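Local coordinates for peptidase M16 domain protein (Alicyclobacillus acidocaldarius subsp. acidocaldarius DSM 446, PDB 4XEA) that probably hydrolyses peptide bonds as a metal-dependent peptidase of the M16 (insulinase) family, at residues His61-Lys66 / Glu179-Cys184; His65-Asp70 / Thr95-Ser100; Phe115-His120 / Ala216-Lys221. All blocks are in the same frame, centred on the assembly; numbering follows the deposited sequence.

Contact 1 of 3, residues His61-Lys66 / Glu179-Cys184; sequences HFLEHK and EQLLLC. With NI (nickel (II) ion), chain C.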
loop_
_atom_site.group_PDB
_atom_site.type_symbol
_atom_site.label_atom_id
_atom_site.label_comp_id
_atom_site.label_asym_id
_atom_site.label_seq_id
_atom_site.Cartn_x
_atom_site.Cartn_y
_atom_site.Cartn_z
ATOM N N HIS A 61 -12.754 -7.557 19.339
ATOM C CA HIS A 61 -12.767 -8.015 17.938
ATOM C C HIS A 61 -14.081 -8.714 17.561
ATOM O O HIS A 61 -14.566 -8.586 16.432
ATOM C CB HIS A 61 -11.567 -8.922 17.739
ATOM C CG HIS A 61 -11.600 -9.696 16.482
ATOM N ND1 HIS A 61 -12.050 -10.998 16.438
ATOM C CD2 HIS A 61 -11.287 -9.357 15.210
ATOM C CE1 HIS A 61 -11.990 -11.438 15.199
ATOM N NE2 HIS A 61 -11.512 -10.470 14.439
ATOM N N PHE A 62 -14.655 -9.449 18.509
ATOM C CA PHE A 62 -16.006 -10.032 18.341
ATOM C C PHE A 62 -17.047 -8.913 18.083
ATOM O O PHE A 62 -17.863 -8.985 17.143
ATOM C CB PHE A 62 -16.350 -10.841 19.597
ATOM C CG PHE A 62 -17.368 -11.932 19.383
ATOM C CD1 PHE A 62 -18.652 -11.636 18.984
ATOM C CD2 PHE A 62 -17.049 -13.256 19.661
ATOM C CE1 PHE A 62 -19.597 -12.655 18.812
ATOM C CE2 PHE A 62 -17.983 -14.267 19.492
ATOM C CZ PHE A 62 -19.248 -13.968 19.069
ATOM N N LEU A 63 -17.007 -7.866 18.896
ATOM C CA LEU A 63 -17.912 -6.717 18.711
ATOM C C LEU A 63 -17.693 -6.068 17.329
ATOM O O LEU A 63 -18.657 -5.705 16.651
ATOM C CB LEU A 63 -17.739 -5.676 19.818
ATOM C CG LEU A 63 -18.190 -6.077 21.225
ATOM C CD1 LEU A 63 -17.841 -4.952 22.182
ATOM C CD2 LEU A 63 -19.744 -6.385 21.239
ATOM N N GLU A 64 -16.433 -5.996 16.892
ATOM C CA GLU A 64 -16.136 -5.443 15.568
ATOM C C GLU A 64 -16.841 -6.219 14.498
ATOM O O GLU A 64 -17.419 -5.628 13.582
ATOM C CB GLU A 64 -14.619 -5.399 15.303
ATOM C CG GLU A 64 -14.244 -4.826 13.919
ATOM C CD GLU A 64 -13.128 -5.631 13.256
ATOM O OE1 GLU A 64 -12.060 -5.801 13.864
ATOM O OE2 GLU A 64 -13.341 -6.143 12.156
ATOM N N HIS A 65 -16.790 -7.545 14.584
ATOM C CA HIS A 65 -17.432 -8.362 13.599
ATOM C C HIS A 65 -18.952 -8.140 13.604
ATOM O O HIS A 65 -19.585 -8.122 12.553
ATOM C CB HIS A 65 -17.160 -9.843 13.867
ATOM C CG HIS A 65 -15.980 -10.376 13.138
ATOM N ND1 HIS A 65 -16.080 -11.389 12.209
ATOM C CD2 HIS A 65 -14.673 -10.024 13.181
ATOM C CE1 HIS A 65 -14.879 -11.649 11.721
ATOM N NE2 HIS A 65 -14.011 -10.840 12.296
ATOM N N LYS A 66 -19.519 -8.008 14.797
ATOM C CA LYS A 66 -20.968 -7.996 14.961
ATOM C C LYS A 66 -21.564 -6.600 14.830
ATOM O O LYS A 66 -22.786 -6.444 14.729
ATOM C CB LYS A 66 -21.333 -8.645 16.305
ATOM C CG LYS A 66 -21.240 -10.213 16.306
ATOM C CD LYS A 66 -21.789 -10.902 15.041
ATOM C CE LYS A 66 -23.272 -10.597 14.709
ATOM N NZ LYS A 66 -23.668 -11.057 13.325
ATOM N N GLU A 179 -24.067 -11.929 27.120
ATOM C CA GLU A 179 -24.109 -11.043 28.288
ATOM C C GLU A 179 -22.820 -10.231 28.422
ATOM O O GLU A 179 -22.821 -9.005 28.635
ATOM C CB GLU A 179 -24.284 -11.921 29.548
ATOM C CG GLU A 179 -25.673 -12.520 29.754
ATOM C CD GLU A 179 -26.105 -13.614 28.728
ATOM O OE1 GLU A 179 -25.274 -14.446 28.284
ATOM O OE2 GLU A 179 -27.313 -13.643 28.379
ATOM N N GLN A 180 -21.704 -10.924 28.297
ATOM C CA GLN A 180 -20.393 -10.274 28.292
ATOM C C GLN A 180 -20.220 -9.302 27.146
ATOM O O GLN A 180 -19.725 -8.196 27.332
ATOM C CB GLN A 180 -19.315 -11.324 28.210
ATOM C CG GLN A 180 -19.183 -12.103 29.492
ATOM C CD GLN A 180 -18.276 -13.304 29.335
ATOM O OE1 GLN A 180 -18.053 -13.783 28.223
ATOM N NE2 GLN A 180 -17.781 -13.819 30.455
ATOM N N LEU A 181 -20.622 -9.715 25.950
ATOM C CA LEU A 181 -20.495 -8.846 24.794
ATOM C C LEU A 181 -21.286 -7.568 25.033
ATOM O O LEU A 181 -20.823 -6.472 24.716
ATOM C CB LEU A 181 -21.001 -9.544 23.521
ATOM C CG LEU A 181 -20.131 -10.612 22.873
ATOM C CD1 LEU A 181 -20.937 -11.458 21.821
ATOM C CD2 LEU A 181 -18.876 -9.968 22.235
ATOM N N LEU A 182 -22.491 -7.725 25.578
ATOM C CA LEU A 182 -23.380 -6.599 25.810
ATOM C C LEU A 182 -22.817 -5.682 26.904
ATOM O O LEU A 182 -22.893 -4.450 26.792
ATOM C CB LEU A 182 -24.801 -7.068 26.174
ATOM C CG LEU A 182 -25.673 -7.616 25.033
ATOM C CD1 LEU A 182 -27.102 -7.823 25.494
ATOM C CD2 LEU A 182 -25.640 -6.701 23.820
ATOM N N LEU A 183 -22.220 -6.276 27.924
ATOM C CA LEU A 183 -21.593 -5.495 28.994
ATOM C C LEU A 183 -20.465 -4.648 28.408
ATOM O O LEU A 183 -20.405 -3.439 28.630
ATOM C CB LEU A 183 -21.033 -6.406 30.066
ATOM C CG LEU A 183 -20.067 -5.681 31.018
ATOM C CD1 LEU A 183 -20.873 -4.771 31.967
ATOM C CD2 LEU A 183 -19.256 -6.688 31.769
ATOM N N CYS A 184 -19.579 -5.281 27.636
ATOM C CA CYS A 184 -18.457 -4.558 27.059
ATOM C C CYS A 184 -18.927 -3.505 26.095
ATOM O O CYS A 184 -18.384 -2.417 26.100
ATOM C CB CYS A 184 -17.439 -5.500 26.422
ATOM S SG CYS A 184 -16.697 -6.528 27.637
HETATM NI NI NI C . -11.836 -10.473 12.243
HETATM O O HOH W 1 -11.945 -10.099 9.833
#

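Contact 2 of 3, residues His65-Asp70 / Thr95-Ser100; sequences HKMFED and TAYYFS. With NA (sodium ion), chain B; NI (nickel (II) ion), chain C.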
loop_
_atom_site.group_PDB
_atom_site.type_symbol
_atom_site.label_atom_id
_atom_site.label_comp_id
_atom_site.label_asym_id
_atom_site.label_seq_id
_atom_site.Cartn_x
_atom_site.Cartn_y
_atom_site.Cartn_z
ATOM N N HIS A 65 -16.790 -7.545 14.584
ATOM C CA HIS A 65 -17.432 -8.362 13.599
ATOM C C HIS A 65 -18.952 -8.140 13.604
ATOM O O HIS A 65 -19.585 -8.122 12.553
ATOM C CB HIS A 65 -17.160 -9.843 13.867
ATOM C CG HIS A 65 -15.980 -10.376 13.138
ATOM N ND1 HIS A 65 -16.080 -11.389 12.209
ATOM C CD2 HIS A 65 -14.673 -10.024 13.181
ATOM C CE1 HIS A 65 -14.879 -11.649 11.721
ATOM N NE2 HIS A 65 -14.011 -10.840 12.296
ATOM N N LYS A 66 -19.519 -8.008 14.797
ATOM C CA LYS A 66 -20.968 -7.996 14.961
ATOM C C LYS A 66 -21.564 -6.600 14.830
ATOM O O LYS A 66 -22.786 -6.444 14.729
ATOM C CB LYS A 66 -21.333 -8.645 16.305
ATOM C CG LYS A 66 -21.240 -10.213 16.306
ATOM C CD LYS A 66 -21.789 -10.902 15.041
ATOM C CE LYS A 66 -23.272 -10.597 14.709
ATOM N NZ LYS A 66 -23.668 -11.057 13.325
HETATM N N MSE A 67 -20.699 -5.591 14.786
HETATM C CA MSE A 67 -21.155 -4.208 14.680
HETATM C C MSE A 67 -21.917 -3.956 13.388
HETATM O O MSE A 67 -22.799 -3.093 13.360
HETATM C CB MSE A 67 -19.985 -3.216 14.764
HETATM C CG MSE A 67 -20.396 -1.800 15.120
HETATM SE SE MSE A 67 -21.300 -1.771 16.894
HETATM C CE MSE A 67 -19.962 -2.762 17.902
ATOM N N PHE A 68 -21.598 -4.705 12.333
ATOM C CA PHE A 68 -22.203 -4.485 11.040
ATOM C C PHE A 68 -23.592 -5.123 10.902
ATOM O O PHE A 68 -24.316 -4.787 9.984
ATOM C CB PHE A 68 -21.251 -4.959 9.943
ATOM C CG PHE A 68 -20.010 -4.122 9.853
ATOM C CD1 PHE A 68 -19.982 -2.992 9.046
ATOM C CD2 PHE A 68 -18.904 -4.423 10.622
ATOM C CE1 PHE A 68 -18.834 -2.181 8.968
ATOM C CE2 PHE A 68 -17.741 -3.621 10.570
ATOM C CZ PHE A 68 -17.706 -2.504 9.722
ATOM N N GLU A 69 -23.964 -6.014 11.826
ATOM C CA GLU A 69 -25.312 -6.626 11.821
ATOM C C GLU A 69 -26.399 -5.560 12.010
ATOM O O GLU A 69 -26.299 -4.744 12.940
ATOM C CB GLU A 69 -25.427 -7.670 12.946
ATOM C CG GLU A 69 -26.764 -8.446 12.978
ATOM C CD GLU A 69 -26.768 -9.678 12.076
ATOM O OE1 GLU A 69 -25.996 -10.620 12.353
ATOM O OE2 GLU A 69 -27.553 -9.711 11.105
ATOM N N ASP A 70 -27.427 -5.565 11.143
ATOM C CA ASP A 70 -28.582 -4.662 11.322
ATOM C C ASP A 70 -29.814 -5.246 10.652
ATOM O O ASP A 70 -29.754 -5.622 9.488
ATOM C CB ASP A 70 -28.272 -3.282 10.739
ATOM C CG ASP A 70 -29.169 -2.176 11.284
ATOM O OD1 ASP A 70 -30.406 -2.241 11.116
ATOM O OD2 ASP A 70 -28.601 -1.210 11.868
ATOM N N THR A 95 -10.683 0.204 18.760
ATOM C CA THR A 95 -11.429 -0.356 17.648
ATOM C C THR A 95 -11.946 0.819 16.823
ATOM O O THR A 95 -12.463 1.816 17.379
ATOM C CB THR A 95 -12.652 -1.204 18.127
ATOM O OG1 THR A 95 -12.271 -2.097 19.184
ATOM C CG2 THR A 95 -13.234 -2.016 16.977
ATOM N N ALA A 96 -11.775 0.710 15.505
ATOM C CA ALA A 96 -12.093 1.788 14.565
ATOM C C ALA A 96 -13.031 1.333 13.440
ATOM O O ALA A 96 -12.870 0.226 12.892
ATOM C CB ALA A 96 -10.817 2.352 13.948
ATOM N N TYR A 97 -13.984 2.228 13.122
ATOM C CA TYR A 97 -14.948 2.115 12.026
ATOM C C TYR A 97 -14.782 3.324 11.099
ATOM O O TYR A 97 -14.739 4.481 11.557
ATOM C CB TYR A 97 -16.379 2.034 12.588
ATOM C CG TYR A 97 -16.528 0.911 13.613
ATOM C CD1 TYR A 97 -16.901 -0.363 13.206
ATOM C CD2 TYR A 97 -16.193 1.101 14.962
ATOM C CE1 TYR A 97 -16.980 -1.406 14.081
ATOM C CE2 TYR A 97 -16.287 0.038 15.882
ATOM C CZ TYR A 97 -16.673 -1.211 15.428
ATOM O OH TYR A 97 -16.773 -2.275 16.292
ATOM N N TYR A 98 -14.656 3.083 9.783
ATOM C CA TYR A 98 -14.308 4.193 8.899
ATOM C C TYR A 98 -14.855 4.011 7.502
ATOM O O TYR A 98 -15.071 2.877 7.078
ATOM C CB TYR A 98 -12.798 4.364 8.871
ATOM C CG TYR A 98 -12.009 3.157 8.372
ATOM C CD1 TYR A 98 -11.597 3.083 7.055
ATOM C CD2 TYR A 98 -11.662 2.105 9.232
ATOM C CE1 TYR A 98 -10.867 1.986 6.577
ATOM C CE2 TYR A 98 -10.909 1.007 8.770
ATOM C CZ TYR A 98 -10.520 0.966 7.449
ATOM O OH TYR A 98 -9.830 -0.113 6.970
ATOM N N PHE A 99 -15.134 5.132 6.822
ATOM C CA PHE A 99 -15.512 5.098 5.441
ATOM C C PHE A 99 -14.683 6.091 4.666
ATOM O O PHE A 99 -14.088 7.019 5.215
ATOM C CB PHE A 99 -17.041 5.361 5.245
ATOM C CG PHE A 99 -17.482 6.792 5.468
ATOM C CD1 PHE A 99 -17.294 7.759 4.494
ATOM C CD2 PHE A 99 -18.147 7.152 6.643
ATOM C CE1 PHE A 99 -17.717 9.071 4.692
ATOM C CE2 PHE A 99 -18.580 8.465 6.846
ATOM C CZ PHE A 99 -18.362 9.424 5.877
ATOM N N SER A 100 -14.647 5.890 3.367
ATOM C CA SER A 100 -14.240 6.935 2.460
ATOM C C SER A 100 -15.228 7.009 1.284
ATOM O O SER A 100 -15.792 6.002 0.866
ATOM C CB SER A 100 -12.831 6.689 1.999
ATOM O OG SER A 100 -12.819 5.596 1.133
HETATM NA NA NA B . -24.376 -1.875 14.816
HETATM NI NI NI C . -11.836 -10.473 12.243
HETATM O O HOH W 2 -24.834 -4.344 15.178
HETATM O O HOH W 3 -26.246 -1.839 13.460
HETATM O O HOH W 1 -11.945 -10.099 9.833
#

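Contact 3 of 3, residues Phe115-His120 / Ala216-Lys221; sequences FVQSIH and AKKSFK. With NA (sodium ion), chain B.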
loop_
_atom_site.group_PDB
_atom_site.type_symbol
_atom_site.label_atom_id
_atom_site.label_comp_id
_atom_site.label_asym_id
_atom_site.label_seq_id
_atom_site.Cartn_x
_atom_site.Cartn_y
_atom_site.Cartn_z
ATOM N N PHE A 115 -24.814 2.905 12.849
ATOM C CA PHE A 115 -24.492 1.465 12.949
ATOM C C PHE A 115 -23.501 1.134 14.088
ATOM O O PHE A 115 -23.446 0.002 14.567
ATOM C CB PHE A 115 -24.084 0.867 11.580
ATOM C CG PHE A 115 -22.585 0.717 11.344
ATOM C CD1 PHE A 115 -21.902 -0.401 11.795
ATOM C CD2 PHE A 115 -21.882 1.660 10.590
ATOM C CE1 PHE A 115 -20.519 -0.566 11.538
ATOM C CE2 PHE A 115 -20.526 1.517 10.337
ATOM C CZ PHE A 115 -19.836 0.400 10.814
ATOM N N VAL A 116 -22.741 2.118 14.535
ATOM C CA VAL A 116 -21.828 1.916 15.654
ATOM C C VAL A 116 -22.553 2.127 17.002
ATOM O O VAL A 116 -22.151 1.531 18.009
ATOM C CB VAL A 116 -20.609 2.828 15.495
ATOM C CG1 VAL A 116 -19.646 2.720 16.690
ATOM C CG2 VAL A 116 -19.861 2.471 14.150
ATOM N N GLN A 117 -23.621 2.940 17.010
ATOM C CA GLN A 117 -24.361 3.268 18.252
ATOM C C GLN A 117 -25.542 2.347 18.563
ATOM O O GLN A 117 -26.268 2.580 19.532
ATOM C CB GLN A 117 -24.786 4.751 18.258
ATOM C CG GLN A 117 -23.590 5.667 18.468
ATOM C CD GLN A 117 -23.888 7.138 18.423
ATOM O OE1 GLN A 117 -24.777 7.650 17.658
ATOM N NE2 GLN A 117 -23.133 7.868 19.237
ATOM N N SER A 118 -25.752 1.309 17.749
ATOM C CA SER A 118 -26.674 0.218 18.115
ATOM C C SER A 118 -26.013 -1.102 17.831
ATOM O O SER A 118 -25.251 -1.226 16.874
ATOM C CB SER A 118 -27.989 0.280 17.322
ATOM O OG SER A 118 -28.600 1.534 17.463
ATOM N N ILE A 119 -26.307 -2.111 18.637
ATOM C CA ILE A 119 -25.758 -3.444 18.359
ATOM C C ILE A 119 -26.908 -4.400 18.337
ATOM O O ILE A 119 -27.870 -4.209 19.081
ATOM C CB ILE A 119 -24.743 -3.921 19.398
ATOM C CG1 ILE A 119 -23.965 -5.101 18.812
ATOM C CG2 ILE A 119 -25.437 -4.281 20.712
ATOM C CD1 ILE A 119 -22.734 -5.502 19.541
ATOM N N HIS A 120 -26.814 -5.422 17.488
ATOM C CA HIS A 120 -27.906 -6.370 17.312
ATOM C C HIS A 120 -27.389 -7.796 17.488
ATOM O O HIS A 120 -27.015 -8.468 16.534
ATOM C CB HIS A 120 -28.607 -6.137 15.952
ATOM C CG HIS A 120 -29.191 -4.757 15.807
ATOM N ND1 HIS A 120 -30.484 -4.446 16.187
ATOM C CD2 HIS A 120 -28.646 -3.602 15.350
ATOM C CE1 HIS A 120 -30.710 -3.163 15.957
ATOM N NE2 HIS A 120 -29.606 -2.624 15.464
ATOM N N ALA A 216 -28.378 14.431 19.145
ATOM C CA ALA A 216 -29.465 15.042 19.933
ATOM C C ALA A 216 -30.755 14.204 19.917
ATOM O O ALA A 216 -31.499 14.186 20.898
ATOM C CB ALA A 216 -29.742 16.471 19.452
ATOM N N LYS A 217 -31.002 13.506 18.809
ATOM C CA LYS A 217 -32.179 12.641 18.656
ATOM C C LYS A 217 -32.085 11.295 19.370
ATOM O O LYS A 217 -33.076 10.606 19.525
ATOM C CB LYS A 217 -32.468 12.418 17.165
ATOM C CG LYS A 217 -33.206 13.591 16.518
ATOM C CD LYS A 217 -33.167 13.525 14.980
ATOM C CE LYS A 217 -33.767 14.780 14.354
ATOM N NZ LYS A 217 -33.262 15.027 12.964
ATOM N N LYS A 218 -30.891 10.921 19.810
ATOM C CA LYS A 218 -30.703 9.673 20.537
ATOM C C LYS A 218 -30.657 9.909 22.046
ATOM O O LYS A 218 -30.451 11.029 22.509
ATOM C CB LYS A 218 -29.415 8.992 20.071
ATOM C CG LYS A 218 -29.463 8.597 18.582
ATOM C CD LYS A 218 -28.154 7.946 18.096
ATOM C CE LYS A 218 -28.285 7.562 16.617
ATOM N NZ LYS A 218 -27.131 6.808 16.113
ATOM N N SER A 219 -30.829 8.839 22.806
ATOM C CA SER A 219 -30.769 8.926 24.259
ATOM C C SER A 219 -29.630 8.099 24.806
ATOM O O SER A 219 -29.544 6.890 24.590
ATOM C CB SER A 219 -32.066 8.454 24.880
ATOM O OG SER A 219 -33.056 9.451 24.748
ATOM N N PHE A 220 -28.755 8.754 25.539
ATOM C CA PHE A 220 -27.632 8.064 26.098
ATOM C C PHE A 220 -27.732 8.040 27.601
ATOM O O PHE A 220 -28.213 8.979 28.207
ATOM C CB PHE A 220 -26.352 8.739 25.650
ATOM C CG PHE A 220 -26.194 8.771 24.159
ATOM C CD1 PHE A 220 -25.612 7.703 23.491
ATOM C CD2 PHE A 220 -26.666 9.851 23.427
ATOM C CE1 PHE A 220 -25.476 7.727 22.115
ATOM C CE2 PHE A 220 -26.535 9.881 22.064
ATOM C CZ PHE A 220 -25.937 8.819 21.401
ATOM N N LYS A 221 -27.243 6.939 28.169
ATOM C CA LYS A 221 -27.028 6.810 29.595
ATOM C C LYS A 221 -25.951 7.768 30.089
ATOM O O LYS A 221 -25.237 8.410 29.296
ATOM C CB LYS A 221 -26.595 5.378 29.934
ATOM C CG LYS A 221 -27.737 4.344 29.880
ATOM C CD LYS A 221 -27.155 2.943 29.613
ATOM C CE LYS A 221 -28.238 1.866 29.509
ATOM N NZ LYS A 221 -27.687 0.671 28.778
HETATM NA NA NA B . -24.376 -1.875 14.816
HETATM O O HOH W 2 -24.834 -4.344 15.178
HETATM O O HOH W 3 -26.246 -1.839 13.460
#

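Contact 1 of 3, residues His61-Lys66 / Glu179-Cys184
Leu181 of helix 178-188 inserts its isobutyl group between Phe62 and Leu63 of helix 59-66, the helix that carries the HxxEH metal-binding motif of M16 peptidases (His61 to His65, the reverse of HExxH). The two short helical segments cross almost perpendicularly, with a signed angle of -88° and axes 10.5 Å apart, so contact is confined to a few side chains near the crossing. Starting at Leu181 CB, the first neighbour is Leu63 CD2 at 4.1 Å. CG lies anti to the carbonyl carbon (chi1 -76°), and beyond it the two methyls divide the partners between them. CD1 takes the ring of Phe62, coming obliquely to CE1 at 3.5 Å. CD2 serves both partners: it lies 3.8 Å from Phe62 CB and equally far from Leu63 CD2. The Phe62 side chain runs roughly perpendicular to that of Leu181, while Leu63 comes alongside it, pointing the other way. The ring is brought there because Phe62 CG stands anti to its own backbone N (chi1 -155°). Leu63 spreads its branches, CD2 settling against the backbone O of Leu181 and CD1 approaching Cys184 CB at 4.3 Å. The contact is buried and apolar, and Ile133 of helix 123-141 also touches Phe62. Polar work falls to another flank of helix 59-66, where Glu136 and water 1 join the two histidines at the nickel and Glu129 OE1 holds His65 ND1, a second-shell bond that probably helps fix the turn of the imidazole. His61 NE2 and His65 NE2 each bind the nickel at 2.2 Å.

Contact 2 of 3, residues His65-Asp70 / Thr95-Ser100
Met67, present as selenomethionine, packs obliquely against the hydroxyl end of the Tyr97 ring, and this apolar meeting makes up most of the contact. Its CB sits 3.6 Å from Tyr97 CE1, and CG keeps close to the same corner of the ring. A chi1 of -161° turns Met67 CG opposite the backbone N, and two further bends in the chain fold the terminal methyl back, bringing CE to within 3.6 Å of Tyr97 OH. The phenol hydroxyl has its polar partner elsewhere, in a hydrogen bond with Tyr189 OH. Phe68 adds a looser touch: its CZ meets the edge of the Tyr97 ring near CD1 at 4.2 Å, while its own ring stacks on Phe76. Strand 95-101 belongs to the six-stranded mixed sheet of the half that carries the metal-binding helix, and Tyr97 projects from it toward the type I turn from Lys66 to Glu69 at the C-terminal side of the HxxEH motif. Charge is paired within this turn segment. Lys66 NZ donates to Glu69 OE1 at 2.6 Å, reaching the anti side of the carboxylate from 20° out of its plane, in a salt bridge between the first and last residues of the turn. Metal and water bonds form the third group. Met67 O binds the sodium at 2.5 Å, alongside Phe115 O and Ser118 O. Two sodium-bound waters donate to this segment: water 2 bridges Lys66 O and Glu69 O, and water 3 joins Glu69 O to Asp70 OD2, 2.9 Å from the water oxygen.

Contact 3 of 3, residues Phe115-His120 / Ala216-Lys221
Gln117 reaches out to Lys218 and Phe220, linking the sodium-binding turn at the end of helix 105-116 to the loop that follows helix 204-216. Both helices belong to the alpha/beta half of the M16 fold built on the six-stranded mixed sheet, and Gln117 also touches Phe35 of its strand 31-37. With chi1 at -72°, Gln117 CG points away from its own carbonyl and the chain runs extended from there, offering OE1 to the lysine and NE2 to the ring. Lys218, likewise extended, crosses the glutamine at a slant and brings NZ to OE1 at 2.9 Å. The donor lies in the carbonyl plane on a lone pair, with a C=O...N angle of 139°. The lysine's methylene part follows the same oxygen, CD lying 3.4 Å from OE1. Phe220 comes to the other end of the amide at about a right angle, its CZ 3.7 Å from Gln117 NE2. Amide and ring planes are inclined by 54°, so the two flat groups are not stacked. Both polar ends have stronger partners outside: Lys218 NZ forms a salt bridge with Asp114, and Gln117 OE1 also accepts from Gln215 NE2, so the oxygen is gripped twice. A leucine in place of Gln117 would probably leave Lys218 with Asp114 but without its amide acceptor, and Gln215 NE2 without its mate. The contact lies toward the surface, with Pro191 and Asn16 also touching Phe220. On either side of Gln117 in sequence, Phe115 O and Ser118 O bind the sodium, the latter at 2.3 Å. Water 2, a further sodium ligand, accepts from His120 N.

Overall arrangement
Contacts 1 and 2 are buried and share helix 59-66, whose flank carries the nickel ion; contact 3 lies toward the surface. Their chemistry follows that order: leucine, phenylalanine and cysteine carbons in contact 1, a selenomethionine and aromatic rings in contact 2, and an amide oxygen hydrogen-bonded to a lysine ammonium group in contact 3. The sodium ion joins contacts 2 and 3, taking backbone oxygens from both, and Phe68 and Phe115 meet beside it. Contact 1 reaches contact 3 through Ile119, which packs on Leu63 and Leu182, and contact 2 through Tyr97 OH, which lies against Glu64 CA.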